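Local coordinates for protein ECXA (Escherichia coli, PDB 4L63) that binds a zinc ion and is probably a metallopeptidase of the metzincin type, at residues V12-T26 with N229-G243. Numbering follows the deposited sequence.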
loop_
_atom_site.group_PDB
_atom_site.type_symbol
_atom_site.label_atom_id
_atom_site.label_comp_id
_atom_site.label_asym_id
_atom_site.label_seq_id
_atom_site.Cartn_x
_atom_site.Cartn_y
_atom_site.Cartn_z
ATOM N N VAL A 12 -13.886 -0.683 5.524
ATOM C CA VAL A 12 -15.210 -0.757 4.930
ATOM C C VAL A 12 -15.606 -2.216 4.796
ATOM O O VAL A 12 -14.824 -3.028 4.300
ATOM C CB VAL A 12 -15.244 -0.070 3.544
ATOM C CG1 VAL A 12 -16.619 -0.247 2.873
ATOM C CG2 VAL A 12 -14.883 1.399 3.693
ATOM N N ILE A 13 -16.815 -2.536 5.244
ATOM C CA ILE A 13 -17.290 -3.907 5.282
ATOM C C ILE A 13 -18.492 -4.066 4.364
ATOM O O ILE A 13 -19.444 -3.295 4.454
ATOM C CB ILE A 13 -17.683 -4.330 6.708
ATOM C CG1 ILE A 13 -16.524 -4.085 7.688
ATOM C CG2 ILE A 13 -18.177 -5.779 6.736
ATOM C CD1 ILE A 13 -15.249 -4.833 7.335
ATOM N N GLY A 14 -18.436 -5.063 3.486
ATOM C CA GLY A 14 -19.507 -5.307 2.533
ATOM C C GLY A 14 -20.279 -6.552 2.920
ATOM O O GLY A 14 -19.774 -7.389 3.670
ATOM N N TYR A 15 -21.498 -6.692 2.424
ATOM C CA TYR A 15 -22.369 -7.806 2.764
ATOM C C TYR A 15 -22.140 -8.992 1.865
ATOM O O TYR A 15 -22.401 -8.911 0.703
ATOM C CB TYR A 15 -23.805 -7.333 2.618
ATOM C CG TYR A 15 -24.821 -8.019 3.500
ATOM C CD1 TYR A 15 -25.914 -7.350 3.964
ATOM C CD2 TYR A 15 -24.674 -9.324 3.844
ATOM C CE1 TYR A 15 -26.834 -7.966 4.763
ATOM C CE2 TYR A 15 -25.591 -9.950 4.641
ATOM C CZ TYR A 15 -26.666 -9.265 5.090
ATOM O OH TYR A 15 -27.576 -9.911 5.880
ATOM N N ALA A 16 -21.659 -10.087 2.412
ATOM C CA ALA A 16 -21.446 -11.312 1.650
ATOM C C ALA A 16 -22.506 -12.340 2.021
ATOM O O ALA A 16 -23.099 -12.253 3.089
ATOM C CB ALA A 16 -20.058 -11.871 1.902
ATOM N N ASP A 17 -22.751 -13.307 1.145
ATOM C CA ASP A 17 -23.740 -14.337 1.457
ATOM C C ASP A 17 -23.147 -15.455 2.308
ATOM O O ASP A 17 -22.055 -15.326 2.854
ATOM C CB ASP A 17 -24.363 -14.910 0.179
ATOM C CG ASP A 17 -23.337 -15.508 -0.773
ATOM O OD1 ASP A 17 -22.302 -16.038 -0.321
ATOM O OD2 ASP A 17 -23.594 -15.478 -1.993
ATOM N N HIS A 18 -23.867 -16.566 2.401
ATOM C CA HIS A 18 -23.474 -17.639 3.305
ATOM C C HIS A 18 -22.285 -18.440 2.777
ATOM O O HIS A 18 -21.756 -19.306 3.477
ATOM C CB HIS A 18 -24.670 -18.557 3.571
ATOM C CG HIS A 18 -25.933 -17.818 3.889
ATOM N ND1 HIS A 18 -26.252 -17.407 5.165
ATOM C CD2 HIS A 18 -26.952 -17.413 3.095
ATOM C CE1 HIS A 18 -27.417 -16.782 5.145
ATOM N NE2 HIS A 18 -27.864 -16.773 3.901
ATOM N N ASN A 19 -21.861 -18.147 1.550
ATOM C CA ASN A 19 -20.673 -18.782 0.989
ATOM C C ASN A 19 -19.599 -17.788 0.554
ATOM O O ASN A 19 -18.918 -18.007 -0.447
ATOM C CB ASN A 19 -21.045 -19.670 -0.196
ATOM C CG ASN A 19 -21.826 -20.897 0.225
ATOM O OD1 ASN A 19 -21.272 -21.821 0.824
ATOM N ND2 ASN A 19 -23.113 -20.925 -0.107
ATOM N N GLY A 20 -19.460 -16.700 1.304
ATOM C CA GLY A 20 -18.361 -15.767 1.118
ATOM C C GLY A 20 -18.364 -14.959 -0.167
ATOM O O GLY A 20 -17.355 -14.350 -0.529
ATOM N N GLN A 21 -19.495 -14.943 -0.861
ATOM C CA GLN A 21 -19.610 -14.163 -2.083
ATOM C C GLN A 21 -20.356 -12.870 -1.812
ATOM O O GLN A 21 -21.443 -12.877 -1.235
ATOM C CB GLN A 21 -20.310 -14.973 -3.180
ATOM C CG GLN A 21 -19.745 -16.374 -3.337
ATOM C CD GLN A 21 -18.311 -16.369 -3.837
ATOM O OE1 GLN A 21 -18.018 -15.836 -4.908
ATOM N NE2 GLN A 21 -17.406 -16.949 -3.052
ATOM N N LEU A 22 -19.757 -11.758 -2.225
ATOM C CA LEU A 22 -20.340 -10.443 -2.011
ATOM C C LEU A 22 -21.611 -10.279 -2.824
ATOM O O LEU A 22 -21.653 -10.642 -3.996
ATOM C CB LEU A 22 -19.338 -9.346 -2.375
ATOM C CG LEU A 22 -18.105 -9.316 -1.472
ATOM C CD1 LEU A 22 -16.945 -8.629 -2.170
ATOM C CD2 LEU A 22 -18.451 -8.621 -0.171
ATOM N N TYR A 23 -22.650 -9.733 -2.201
ATOM C CA TYR A 23 -23.870 -9.444 -2.935
ATOM C C TYR A 23 -23.577 -8.426 -4.038
ATOM O O TYR A 23 -22.788 -7.492 -3.871
ATOM C CB TYR A 23 -24.975 -8.957 -1.991
ATOM C CG TYR A 23 -25.611 -10.095 -1.219
ATOM C CD1 TYR A 23 -26.559 -10.919 -1.819
ATOM C CD2 TYR A 23 -25.252 -10.363 0.099
ATOM C CE1 TYR A 23 -27.136 -11.970 -1.130
ATOM C CE2 TYR A 23 -25.826 -11.415 0.799
ATOM C CZ TYR A 23 -26.770 -12.216 0.176
ATOM O OH TYR A 23 -27.351 -13.264 0.860
ATOM N N ASN A 24 -24.186 -8.661 -5.189
ATOM C CA ASN A 24 -24.012 -7.828 -6.365
ATOM C C ASN A 24 -25.194 -6.879 -6.473
ATOM O O ASN A 24 -26.285 -7.301 -6.862
ATOM C CB ASN A 24 -23.901 -8.713 -7.607
ATOM C CG ASN A 24 -23.494 -7.948 -8.847
ATOM O OD1 ASN A 24 -23.940 -6.828 -9.081
ATOM N ND2 ASN A 24 -22.650 -8.564 -9.663
ATOM N N ILE A 25 -24.998 -5.608 -6.128
ATOM C CA ILE A 25 -26.129 -4.681 -6.088
ATOM C C ILE A 25 -26.590 -4.295 -7.497
ATOM O O ILE A 25 -27.692 -3.775 -7.673
ATOM C CB ILE A 25 -25.811 -3.405 -5.270
ATOM C CG1 ILE A 25 -24.691 -2.588 -5.916
ATOM C CG2 ILE A 25 -25.482 -3.761 -3.813
ATOM C CD1 ILE A 25 -24.549 -1.198 -5.325
ATOM N N THR A 26 -25.759 -4.569 -8.499
ATOM C CA THR A 26 -26.180 -4.386 -9.885
ATOM C C THR A 26 -27.173 -5.484 -10.250
ATOM O O THR A 26 -28.202 -5.220 -10.871
ATOM C CB THR A 26 -24.990 -4.410 -10.871
ATOM O OG1 THR A 26 -24.099 -3.323 -10.587
ATOM C CG2 THR A 26 -25.484 -4.280 -12.313
ATOM N N ASN A 229 -12.792 5.449 0.650
ATOM C CA ASN A 229 -12.938 3.999 0.761
ATOM C C ASN A 229 -14.405 3.560 0.709
ATOM O O ASN A 229 -14.705 2.485 0.181
ATOM C CB ASN A 229 -12.266 3.477 2.035
ATOM C CG ASN A 229 -10.748 3.505 1.936
ATOM O OD1 ASN A 229 -10.202 3.930 0.923
ATOM N ND2 ASN A 229 -10.065 3.035 2.973
ATOM N N ASP A 230 -15.310 4.374 1.253
ATOM C CA ASP A 230 -16.746 4.087 1.146
ATOM C C ASP A 230 -17.158 3.955 -0.321
ATOM O O ASP A 230 -17.895 3.041 -0.697
ATOM C CB ASP A 230 -17.584 5.188 1.804
ATOM C CG ASP A 230 -17.527 5.154 3.317
ATOM O OD1 ASP A 230 -17.213 4.088 3.893
ATOM O OD2 ASP A 230 -17.803 6.207 3.933
ATOM N N ILE A 231 -16.674 4.880 -1.142
ATOM C CA ILE A 231 -16.988 4.897 -2.569
ATOM C C ILE A 231 -16.413 3.664 -3.266
ATOM O O ILE A 231 -17.093 3.013 -4.050
ATOM C CB ILE A 231 -16.446 6.177 -3.248
ATOM C CG1 ILE A 231 -17.137 7.421 -2.683
ATOM C CG2 ILE A 231 -16.607 6.102 -4.752
ATOM C CD1 ILE A 231 -18.650 7.448 -2.884
ATOM N N GLU A 232 -15.159 3.336 -2.970
ATOM C CA GLU A 232 -14.544 2.137 -3.528
ATOM C C GLU A 232 -15.253 0.862 -3.055
ATOM O O GLU A 232 -15.320 -0.129 -3.793
ATOM C CB GLU A 232 -13.058 2.078 -3.162
ATOM C CG GLU A 232 -12.223 3.128 -3.874
ATOM C CD GLU A 232 -12.437 3.114 -5.375
ATOM O OE1 GLU A 232 -12.300 2.036 -5.991
ATOM O OE2 GLU A 232 -12.748 4.183 -5.939
ATOM N N GLY A 233 -15.776 0.895 -1.828
ATOM C CA GLY A 233 -16.525 -0.224 -1.285
ATOM C C GLY A 233 -17.754 -0.518 -2.133
ATOM O O GLY A 233 -18.035 -1.671 -2.463
ATOM N N VAL A 234 -18.486 0.530 -2.495
ATOM C CA VAL A 234 -19.683 0.359 -3.321
ATOM C C VAL A 234 -19.321 -0.095 -4.740
ATOM O O VAL A 234 -20.044 -0.895 -5.337
ATOM C CB VAL A 234 -20.527 1.652 -3.356
ATOM C CG1 VAL A 234 -21.721 1.507 -4.305
ATOM C CG2 VAL A 234 -21.020 1.982 -1.952
ATOM N N ARG A 235 -18.205 0.396 -5.281
ATOM C CA ARG A 235 -17.708 -0.107 -6.569
ATOM C C ARG A 235 -17.512 -1.618 -6.551
ATOM O O ARG A 235 -17.792 -2.297 -7.534
ATOM C CB ARG A 235 -16.387 0.551 -6.958
ATOM C CG ARG A 235 -16.528 1.944 -7.482
ATOM C CD ARG A 235 -15.275 2.411 -8.215
ATOM N NE ARG A 235 -15.526 3.730 -8.782
ATOM C CZ ARG A 235 -16.222 3.931 -9.895
ATOM N NH1 ARG A 235 -16.721 2.897 -10.561
ATOM N NH2 ARG A 235 -16.421 5.164 -10.346
ATOM N N VAL A 236 -17.011 -2.137 -5.437
ATOM C CA VAL A 236 -16.901 -3.576 -5.253
ATOM C C VAL A 236 -18.286 -4.230 -5.224
ATOM O O VAL A 236 -18.512 -5.243 -5.893
ATOM C CB VAL A 236 -16.138 -3.919 -3.963
ATOM C CG1 VAL A 236 -16.222 -5.406 -3.674
ATOM C CG2 VAL A 236 -14.674 -3.477 -4.094
ATOM N N MET A 237 -19.212 -3.631 -4.474
ATOM C CA MET A 237 -20.566 -4.177 -4.330
ATOM C C MET A 237 -21.329 -4.111 -5.646
ATOM O O MET A 237 -22.279 -4.867 -5.847
ATOM C CB MET A 237 -21.358 -3.437 -3.248
ATOM C CG MET A 237 -20.744 -3.506 -1.838
ATOM S SD MET A 237 -20.244 -5.162 -1.318
ATOM C CE MET A 237 -21.828 -5.996 -1.206
ATOM N N ARG A 238 -20.928 -3.202 -6.532
ATOM C CA ARG A 238 -21.564 -3.107 -7.851
ATOM C C ARG A 238 -21.148 -4.249 -8.768
ATOM O O ARG A 238 -21.859 -4.572 -9.708
ATOM C CB ARG A 238 -21.242 -1.779 -8.539
ATOM C CG ARG A 238 -21.952 -0.584 -7.956
ATOM C CD ARG A 238 -21.529 0.685 -8.659
ATOM N NE ARG A 238 -21.819 0.648 -10.089
ATOM C CZ ARG A 238 -21.017 1.145 -11.025
ATOM N NH1 ARG A 238 -19.869 1.714 -10.683
ATOM N NH2 ARG A 238 -21.363 1.070 -12.302
ATOM N N ARG A 239 -19.996 -4.861 -8.512
ATOM C CA ARG A 239 -19.559 -5.949 -9.381
ATOM C C ARG A 239 -19.603 -7.294 -8.665
ATOM O O ARG A 239 -19.566 -8.345 -9.304
ATOM C CB ARG A 239 -18.153 -5.682 -9.929
ATOM C CG ARG A 239 -17.042 -5.744 -8.907
ATOM C CD ARG A 239 -15.692 -5.682 -9.606
ATOM N NE ARG A 239 -14.582 -5.750 -8.661
ATOM C CZ ARG A 239 -14.023 -4.692 -8.085
ATOM N NH1 ARG A 239 -14.464 -3.469 -8.360
ATOM N NH2 ARG A 239 -13.018 -4.856 -7.237
ATOM N N GLY A 240 -19.701 -7.255 -7.339
ATOM C CA GLY A 240 -19.801 -8.465 -6.544
ATOM C C GLY A 240 -18.623 -9.397 -6.743
ATOM O O GLY A 240 -17.497 -8.951 -6.958
ATOM N N GLY A 241 -18.887 -10.696 -6.687
ATOM C CA GLY A 241 -17.837 -11.690 -6.817
ATOM C C GLY A 241 -17.365 -12.201 -5.470
ATOM O O GLY A 241 -17.998 -11.948 -4.444
ATOM N N SER A 242 -16.243 -12.917 -5.472
ATOM C CA SER A 242 -15.716 -13.528 -4.255
ATOM C C SER A 242 -15.206 -12.497 -3.260
ATOM O O SER A 242 -14.582 -11.509 -3.642
ATOM C CB SER A 242 -14.587 -14.508 -4.590
ATOM O OG SER A 242 -14.015 -15.042 -3.407
ATOM N N GLY A 243 -15.466 -12.742 -1.980
ATOM C CA GLY A 243 -14.974 -11.875 -0.926
ATOM C C GLY A 243 -13.479 -12.024 -0.706
ATOM O O GLY A 243 -12.850 -11.177 -0.068
HETATM O O HOH W 1 -14.548 -18.029 -2.746
HETATM O O HOH W 2 -21.813 -6.684 -12.063
#
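M237 and L22 bury the most surface here, followed by V12. The M237 side chain leaves the helix 229-239 and curls back on itself. Its chi1 and chi2 (-48°) bring SD to 3.9 Å from G14 CA. Chi3, at -66°, turns the methyl CE toward two backbone carbonyl oxygens, 3.2 Å from Y23 O and 3.5 Å from Y15 O. L22 crosses M237 at about a right angle and forks at its tip. Its CD2 meets SD, while CD1 rests on V236 CG1 at 3.6 Å. V186 of strand 181-186 and N248 also touch L22. Farther along the contact, V12 turns CG2 to N229 CB and D230 OD1, and its CG1 faces the CA of G233.

The backbone of M237 and R238 is tied to residues 25-26, after the turn at 17-20. I25 N donates to M237 O at 2.8 Å. T26 OG1 donates to R238 O at 2.7 Å, in the carbonyl plane and on a lone pair. G240 then leaves the helix with positive phi. Past G240 the chain runs alongside 20-22: L22 N donates to G241 O, and G243 N to G20 O.

The contact fastens the N-terminal strand 12-16 and its turn to a late helix, beside a zinc site built on an HExxH helix. D230 also bonds S197, and its side chain lies about 8 Å from that of H160, a ligand in this metzincin-like zinc site.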